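Local coordinates for protein muconate cycloisomerase (PDB 3MY9) that belongs to the enolase superfamily, joining an N-terminal capping domain to a TIM-barrel-like domain that carries magnesium sites, at residues L202-A207 against Q224-R229; R229-M234 against V261-A266; P295-T300 against G324-M329. All blocks are in the same frame, centred on the assembly; numbering follows the deposited sequence.

Contact 1: L202-A207 against Q224-R229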
# COMPACT_ATOMS: atom_id res chain seq x y z
N LEU A 202 24.60 6.53 -14.98
CA LEU A 202 23.33 6.53 -15.73
C LEU A 202 22.34 7.44 -15.02
O LEU A 202 22.47 7.70 -13.82
CB LEU A 202 22.75 5.13 -15.82
CG LEU A 202 23.62 4.14 -16.61
CD1 LEU A 202 22.83 2.85 -16.88
CD2 LEU A 202 24.13 4.78 -17.97
N THR A 203 21.38 7.98 -15.77
CA THR A 203 20.23 8.65 -15.17
C THR A 203 19.04 7.70 -15.18
O THR A 203 18.96 6.85 -16.04
CB THR A 203 19.87 9.91 -15.93
OG1 THR A 203 19.67 9.55 -17.30
CG2 THR A 203 21.01 10.95 -15.83
N PRO A 204 18.12 7.83 -14.23
CA PRO A 204 16.90 7.04 -14.31
C PRO A 204 16.17 7.16 -15.68
O PRO A 204 15.67 6.15 -16.18
CB PRO A 204 16.03 7.59 -13.16
CG PRO A 204 17.03 8.09 -12.14
CD PRO A 204 18.19 8.63 -12.99
N PHE A 205 16.11 8.34 -16.26
CA PHE A 205 15.63 8.50 -17.65
C PHE A 205 16.57 7.76 -18.61
O PHE A 205 17.79 8.03 -18.68
CB PHE A 205 15.63 9.99 -18.00
CG PHE A 205 15.05 10.35 -19.35
CD1 PHE A 205 15.87 10.38 -20.49
CD2 PHE A 205 13.73 10.75 -19.47
CE1 PHE A 205 15.37 10.75 -21.71
CE2 PHE A 205 13.21 11.14 -20.68
CZ PHE A 205 14.01 11.15 -21.82
N GLY A 206 16.04 6.81 -19.36
CA GLY A 206 16.91 6.14 -20.35
C GLY A 206 17.88 5.08 -19.83
O GLY A 206 18.57 4.46 -20.63
N ALA A 207 17.93 4.81 -18.53
CA ALA A 207 18.80 3.73 -18.07
C ALA A 207 18.29 2.35 -18.50
O ALA A 207 19.11 1.47 -18.79
CB ALA A 207 19.03 3.77 -16.57
N GLN A 224 25.26 -0.17 -8.73
CA GLN A 224 24.78 1.20 -8.58
C GLN A 224 24.78 2.00 -9.89
O GLN A 224 25.57 2.93 -10.07
CB GLN A 224 25.63 1.90 -7.48
CG GLN A 224 25.11 3.22 -6.95
CD GLN A 224 23.94 3.01 -5.96
OE1 GLN A 224 24.01 2.13 -5.11
NE2 GLN A 224 22.89 3.82 -6.07
N PRO A 225 23.85 1.67 -10.80
CA PRO A 225 23.86 2.35 -12.08
C PRO A 225 23.51 3.85 -12.02
O PRO A 225 23.95 4.60 -12.88
CB PRO A 225 22.85 1.56 -12.92
CG PRO A 225 21.98 0.79 -11.89
CD PRO A 225 22.93 0.52 -10.76
N VAL A 226 22.76 4.26 -10.99
CA VAL A 226 22.32 5.66 -10.81
C VAL A 226 22.75 6.15 -9.41
O VAL A 226 23.12 5.35 -8.59
CB VAL A 226 20.79 5.78 -10.99
CG1 VAL A 226 20.35 5.30 -12.44
CG2 VAL A 226 20.02 5.01 -9.86
N PRO A 227 22.74 7.48 -9.18
CA PRO A 227 23.11 8.03 -7.88
C PRO A 227 22.22 7.57 -6.72
O PRO A 227 21.08 7.09 -6.95
CB PRO A 227 22.95 9.55 -8.05
CG PRO A 227 23.08 9.79 -9.53
CD PRO A 227 22.63 8.53 -10.22
N ARG A 228 22.75 7.80 -5.52
CA ARG A 228 22.18 7.39 -4.24
C ARG A 228 20.67 7.72 -4.07
O ARG A 228 19.92 6.88 -3.62
CB ARG A 228 23.00 8.04 -3.10
CG ARG A 228 22.35 7.97 -1.70
CD ARG A 228 23.27 8.52 -0.63
NE ARG A 228 22.62 8.55 0.67
CZ ARG A 228 22.51 7.53 1.52
NH1 ARG A 228 21.89 7.70 2.69
NH2 ARG A 228 23.02 6.33 1.24
N ARG A 229 20.25 8.90 -4.48
CA ARG A 229 18.84 9.33 -4.27
C ARG A 229 17.75 8.38 -4.84
O ARG A 229 16.71 8.17 -4.18
CB ARG A 229 18.59 10.69 -4.88
CG ARG A 229 19.75 11.69 -4.63
CD ARG A 229 20.51 12.03 -5.92
NE ARG A 229 19.61 12.72 -6.85
CZ ARG A 229 20.01 13.44 -7.89
NH1 ARG A 229 21.31 13.60 -8.17
NH2 ARG A 229 19.08 14.02 -8.66
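V226 lays its CG1 methyl against L202 O and P204 CD, at 3.5 Å and 4.0 Å respectively. Both segments are loops at the C-terminal ends of neighbouring strands of the TIM-barrel-like domain: 202-207 follows strand 193-197 and leads to helix 207-215, while 224-229 joins strand 222-223 to helix 231-240. CG1 lies anti to the carbonyl carbon (chi1 -59°), and it also meets L202 CB at 4.1 Å. A branched valine suits this spot because one methyl can fill the angle between L202 and P204 while the other packs on M234 of helix 231-240.

A single backbone bond ties the loops, from L202 N to P225 O at 2.9 Å; it is somewhat bent at the hydrogen (143°). Beside it, L202 CD1 touches P225 CB at 4.2 Å, the two side chains crossing obliquely. Both residues also rest on L211 of helix 207-215, so the leucine spans from loop to helix with apolar surface. P227 adds its CD atom beside L202 O, which therefore lies among carbon atoms on this side.

P225 and P227, whose rings restrict phi, flank V226 and are consistent with a well-defined loop. Q224 holds the loop from its own start: its amide NE2 gives a bond to V226 O, and its OE1 accepts one from the backbone N of D248, a ligand of the magnesium ion along with E223. The loop is thus connected to the metal site through the second shell. In the first loop a type II turn runs from P204 to A207, with G206 at positive phi. T203 OG1 braces it, donating to F205 O at 2.8 Å on a lone pair in the carbonyl plane.

Contact 2: R229-M234 against V261-A266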
# COMPACT_ATOMS: atom_id res chain seq x y z
N ARG A 229 20.25 8.90 -4.48
CA ARG A 229 18.84 9.33 -4.27
C ARG A 229 17.75 8.38 -4.84
O ARG A 229 16.71 8.17 -4.18
CB ARG A 229 18.59 10.69 -4.88
CG ARG A 229 19.75 11.69 -4.63
CD ARG A 229 20.51 12.03 -5.92
NE ARG A 229 19.61 12.72 -6.85
CZ ARG A 229 20.01 13.44 -7.89
NH1 ARG A 229 21.31 13.60 -8.17
NH2 ARG A 229 19.08 14.02 -8.66
N HIS A 230 18.03 7.82 -6.01
CA HIS A 230 16.99 7.29 -6.86
C HIS A 230 16.60 5.86 -6.51
O HIS A 230 16.73 4.94 -7.32
CB HIS A 230 17.41 7.40 -8.33
CG HIS A 230 17.75 8.78 -8.73
ND1 HIS A 230 16.85 9.83 -8.64
CD2 HIS A 230 18.88 9.31 -9.25
CE1 HIS A 230 17.43 10.94 -9.05
NE2 HIS A 230 18.66 10.65 -9.44
N LEU A 231 16.06 5.69 -5.31
CA LEU A 231 15.79 4.38 -4.77
C LEU A 231 14.64 3.76 -5.51
O LEU A 231 14.66 2.57 -5.80
CB LEU A 231 15.48 4.44 -3.25
CG LEU A 231 16.61 4.34 -2.21
CD1 LEU A 231 16.00 4.30 -0.82
CD2 LEU A 231 17.51 3.13 -2.43
N ASP A 232 13.61 4.54 -5.82
CA ASP A 232 12.52 4.03 -6.65
C ASP A 232 13.08 3.60 -8.01
O ASP A 232 12.69 2.56 -8.54
CB ASP A 232 11.41 5.08 -6.86
CG ASP A 232 10.51 5.27 -5.63
OD1 ASP A 232 10.41 4.38 -4.76
OD2 ASP A 232 9.85 6.34 -5.57
N ALA A 233 13.98 4.39 -8.59
CA ALA A 233 14.54 3.98 -9.88
C ALA A 233 15.30 2.63 -9.71
O ALA A 233 15.15 1.72 -10.51
CB ALA A 233 15.45 5.06 -10.46
N MET A 234 16.12 2.54 -8.66
CA MET A 234 16.87 1.33 -8.36
C MET A 234 15.93 0.14 -8.15
O MET A 234 16.18 -0.97 -8.69
CB MET A 234 17.76 1.58 -7.12
CG MET A 234 18.98 2.46 -7.38
SD MET A 234 20.38 1.55 -8.18
CE MET A 234 20.99 0.67 -6.74
N VAL A 261 15.77 -2.72 1.87
CA VAL A 261 14.99 -3.94 1.98
C VAL A 261 13.52 -3.62 1.80
O VAL A 261 12.84 -4.27 1.04
CB VAL A 261 15.21 -4.64 3.32
CG1 VAL A 261 14.27 -5.83 3.49
CG2 VAL A 261 16.67 -5.06 3.45
N ARG A 262 13.05 -2.59 2.50
CA ARG A 262 11.63 -2.22 2.50
C ARG A 262 11.13 -1.87 1.12
O ARG A 262 9.98 -2.14 0.78
CB ARG A 262 11.45 -1.01 3.41
CG ARG A 262 10.02 -0.54 3.55
CD ARG A 262 9.94 0.69 4.48
NE ARG A 262 8.65 1.35 4.31
CZ ARG A 262 8.33 2.17 3.31
NH1 ARG A 262 9.21 2.49 2.38
NH2 ARG A 262 7.10 2.70 3.26
N ARG A 263 12.00 -1.21 0.34
CA ARG A 263 11.63 -0.79 -1.00
C ARG A 263 12.06 -1.85 -2.03
O ARG A 263 11.76 -1.69 -3.21
CB ARG A 263 12.30 0.55 -1.36
CG ARG A 263 11.99 1.69 -0.42
CD ARG A 263 10.73 2.44 -0.78
NE ARG A 263 11.02 3.64 -1.58
CZ ARG A 263 11.52 4.77 -1.10
NH1 ARG A 263 11.74 5.77 -1.92
NH2 ARG A 263 11.82 4.90 0.19
N GLN A 264 12.76 -2.90 -1.60
CA GLN A 264 13.34 -3.89 -2.52
C GLN A 264 14.14 -3.19 -3.63
O GLN A 264 14.02 -3.50 -4.83
CB GLN A 264 12.24 -4.79 -3.13
CG GLN A 264 11.33 -5.52 -2.06
CD GLN A 264 10.22 -6.30 -2.74
OE1 GLN A 264 9.10 -5.83 -2.85
NE2 GLN A 264 10.56 -7.47 -3.26
N ALA A 265 14.96 -2.25 -3.21
CA ALA A 265 15.70 -1.39 -4.12
C ALA A 265 17.04 -2.00 -4.58
O ALA A 265 17.71 -1.44 -5.43
CB ALA A 265 15.91 -0.04 -3.46
N ALA A 266 17.45 -3.15 -4.03
CA ALA A 266 18.70 -3.82 -4.45
C ALA A 266 18.66 -5.30 -4.08
O ALA A 266 17.94 -5.67 -3.21
CB ALA A 266 19.94 -3.17 -3.82
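D232 OD1 is approached by two nitrogens of the same arginine, R263 NE at 3.3 Å and R263 NH1 at 3.4 Å. Both hydrogen bonds are weak in length, but together they make a salt bridge in which the carboxylate sits near the guanidinium plane, at its edge. The planes of the two flat groups are 62° apart, and both nitrogens bond to the one oxygen, OD1. The arginine bends at chi2 and chi3 to reach back, and its other end is held more firmly: NH2 forms salt bridges with E259 of its own chain and E259 of a third subunit. A long, multi-donor side chain suits a position that must serve three acids.

L231 shields one face of that guanidinium, with CB 4.2 Å from R263 NH1, and turns CD2 to A265 CB at 3.7 Å. The contact joins two successive helices of the TIM-barrel-like domain, the start of 231-240 and the end of 254-263. H230 stands at the N-cap position of the first, as the centre of an inverse gamma turn. The second ends in a Schellman motif, in which Q264 takes positive phi and turns the chain out of the helix toward strand 268-270.

That turn brings A265 to the neighbouring helix, where its small methyl group permits the close backbone approach of 5.2 Å between A265 CA and M234 CA. M234 CB lies 3.5 Å from A265 O, and its flexible chain continues inward to I245 of strand 245-247. On the subunit interface, D232 packs against Q264 of a second subunit.

Contact 3: P295-T300 against G324-M329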
# COMPACT_ATOMS: atom_id res chain seq x y z
N PRO A 295 23.11 -10.75 -0.39
CA PRO A 295 24.55 -10.96 -0.16
C PRO A 295 25.34 -9.62 -0.12
O PRO A 295 24.96 -8.62 -0.72
CB PRO A 295 25.01 -11.80 -1.36
CG PRO A 295 23.80 -12.20 -2.07
CD PRO A 295 22.66 -11.31 -1.67
N GLY A 296 26.44 -9.65 0.61
CA GLY A 296 27.33 -8.55 0.69
C GLY A 296 28.58 -8.75 -0.14
O GLY A 296 29.04 -9.89 -0.39
N TYR A 297 29.11 -7.61 -0.54
CA TYR A 297 30.35 -7.51 -1.28
C TYR A 297 31.26 -6.61 -0.44
O TYR A 297 30.79 -5.65 0.14
CB TYR A 297 30.01 -6.89 -2.62
CG TYR A 297 31.16 -6.56 -3.53
CD1 TYR A 297 32.07 -7.54 -3.91
CD2 TYR A 297 31.31 -5.28 -4.08
CE1 TYR A 297 33.11 -7.27 -4.75
CE2 TYR A 297 32.38 -5.00 -4.95
CZ TYR A 297 33.25 -6.00 -5.29
OH TYR A 297 34.29 -5.78 -6.15
N GLY A 298 32.55 -6.92 -0.37
CA GLY A 298 33.48 -6.17 0.46
C GLY A 298 33.82 -4.78 -0.03
O GLY A 298 34.41 -3.98 0.70
N GLY A 299 33.44 -4.46 -1.26
CA GLY A 299 33.51 -3.10 -1.76
C GLY A 299 34.94 -2.77 -2.10
O GLY A 299 35.73 -3.67 -2.46
N THR A 300 35.29 -1.50 -1.96
CA THR A 300 36.63 -1.00 -2.26
C THR A 300 37.48 -0.93 -0.99
O THR A 300 37.29 -0.03 -0.19
CB THR A 300 36.54 0.41 -2.85
OG1 THR A 300 35.84 1.26 -1.93
CG2 THR A 300 35.76 0.40 -4.15
N GLY A 324 33.16 -11.40 -2.54
CA GLY A 324 34.59 -11.07 -2.69
C GLY A 324 34.83 -9.60 -2.36
O GLY A 324 34.02 -8.98 -1.63
N CYS A 325 35.92 -9.03 -2.87
CA CYS A 325 36.29 -7.65 -2.59
C CYS A 325 37.12 -7.09 -3.72
O CYS A 325 37.43 -7.82 -4.67
CB CYS A 325 37.04 -7.55 -1.26
SG CYS A 325 38.69 -8.33 -1.31
N GLU A 326 37.45 -5.81 -3.65
CA GLU A 326 38.38 -5.20 -4.61
C GLU A 326 39.20 -4.11 -3.94
O GLU A 326 38.83 -3.63 -2.87
CB GLU A 326 37.64 -4.58 -5.80
CG GLU A 326 36.84 -3.34 -5.44
CD GLU A 326 36.00 -2.88 -6.61
OE1 GLU A 326 34.94 -3.47 -6.82
OE2 GLU A 326 36.42 -1.94 -7.33
N PHE A 327 40.28 -3.68 -4.60
CA PHE A 327 41.14 -2.62 -4.05
C PHE A 327 40.73 -1.20 -4.52
O PHE A 327 40.35 -1.02 -5.68
CB PHE A 327 42.60 -2.88 -4.41
CG PHE A 327 43.19 -4.09 -3.73
CD1 PHE A 327 42.87 -4.41 -2.42
CD2 PHE A 327 44.11 -4.87 -4.41
CE1 PHE A 327 43.43 -5.52 -1.80
CE2 PHE A 327 44.70 -5.98 -3.79
CZ PHE A 327 44.36 -6.30 -2.49
N TYR A 328 40.88 -0.24 -3.60
CA TYR A 328 40.40 1.17 -3.75
C TYR A 328 40.51 1.73 -5.17
O TYR A 328 39.53 2.26 -5.73
CB TYR A 328 41.15 2.09 -2.78
CG TYR A 328 40.52 3.46 -2.58
CD1 TYR A 328 41.27 4.63 -2.73
CD2 TYR A 328 39.17 3.58 -2.22
CE1 TYR A 328 40.68 5.90 -2.54
CE2 TYR A 328 38.58 4.83 -2.03
CZ TYR A 328 39.33 5.99 -2.19
OH TYR A 328 38.74 7.23 -2.00
N MET A 329 41.68 1.62 -5.75
CA MET A 329 41.85 1.94 -7.16
C MET A 329 43.11 1.25 -7.60
O MET A 329 44.21 1.75 -7.35
CB MET A 329 41.95 3.46 -7.38
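Y297 OH donates a hydrogen bond to E326 OE1, very short at 2.5 Å, with the acceptor at the edge of the ring and near its plane. Ring and carboxylate planes are turned 69° apart, and the two side chains cross at about a right angle. A chi1 of 69° puts E326 CG 3.2 Å from G299 O, and the extended chain beyond carries the carboxylate on to the tyrosine hydroxyl. T300 lies alongside, pointing the same way, its CG2 methyl 4.0 Å from E326 OE2.

Backbone bonds set this register. G298 N reaches G324 O at 2.8 Å, and E326 N reaches G299 O at 3.0 Å; beyond them T300 pairs with E326 in a short parallel beta bridge, strands 300-301 and 326-327. Glycines make the approach possible: G298 CA comes within 4.4 Å of C325 CA, while G299 and G324 adopt positive phi. At the far end, Y328 turns its ring edge to T300 OG1 and fixes its own hydroxyl on W57 O.

Farther out, the Y297 ring meets F221 edge-to-face, and strand 296-297 is the seventh barrel strand. Segment 324-329, in the eighth barrel position, lies between it and strand 135-142, the first, on whose I136 and L138 C325 packs, so the contact is part of the closure of the barrel.

E326 OE1 also forms a salt bridge with K166, and the T300 side chain is about 5 Å from a bound magnesium ion. A carboxylate with one oxygen shared by the tyrosine hydroxyl and K166 would probably have its rotation fixed.

The three contacts follow one another along the chain, all within the TIM-barrel-like domain. Contacts 1 and 2 are neighbours, with centres 11 Å apart, and share R229: the loop of contact 1 leads straight into the helix that opens contact 2. They also touch directly, P204 CG lying 3.5 Å from H230 CG, and both reach the second subunit, so they tie loops and outer helices to the assembly. Contact 3 stands about 21 Å, centre to centre, from each of the others, toward the middle of the chain. There, beside a bound magnesium ion, the last barrel strands close the ring next to the first; contacts 1 and 2 lie among loops and helices farther out.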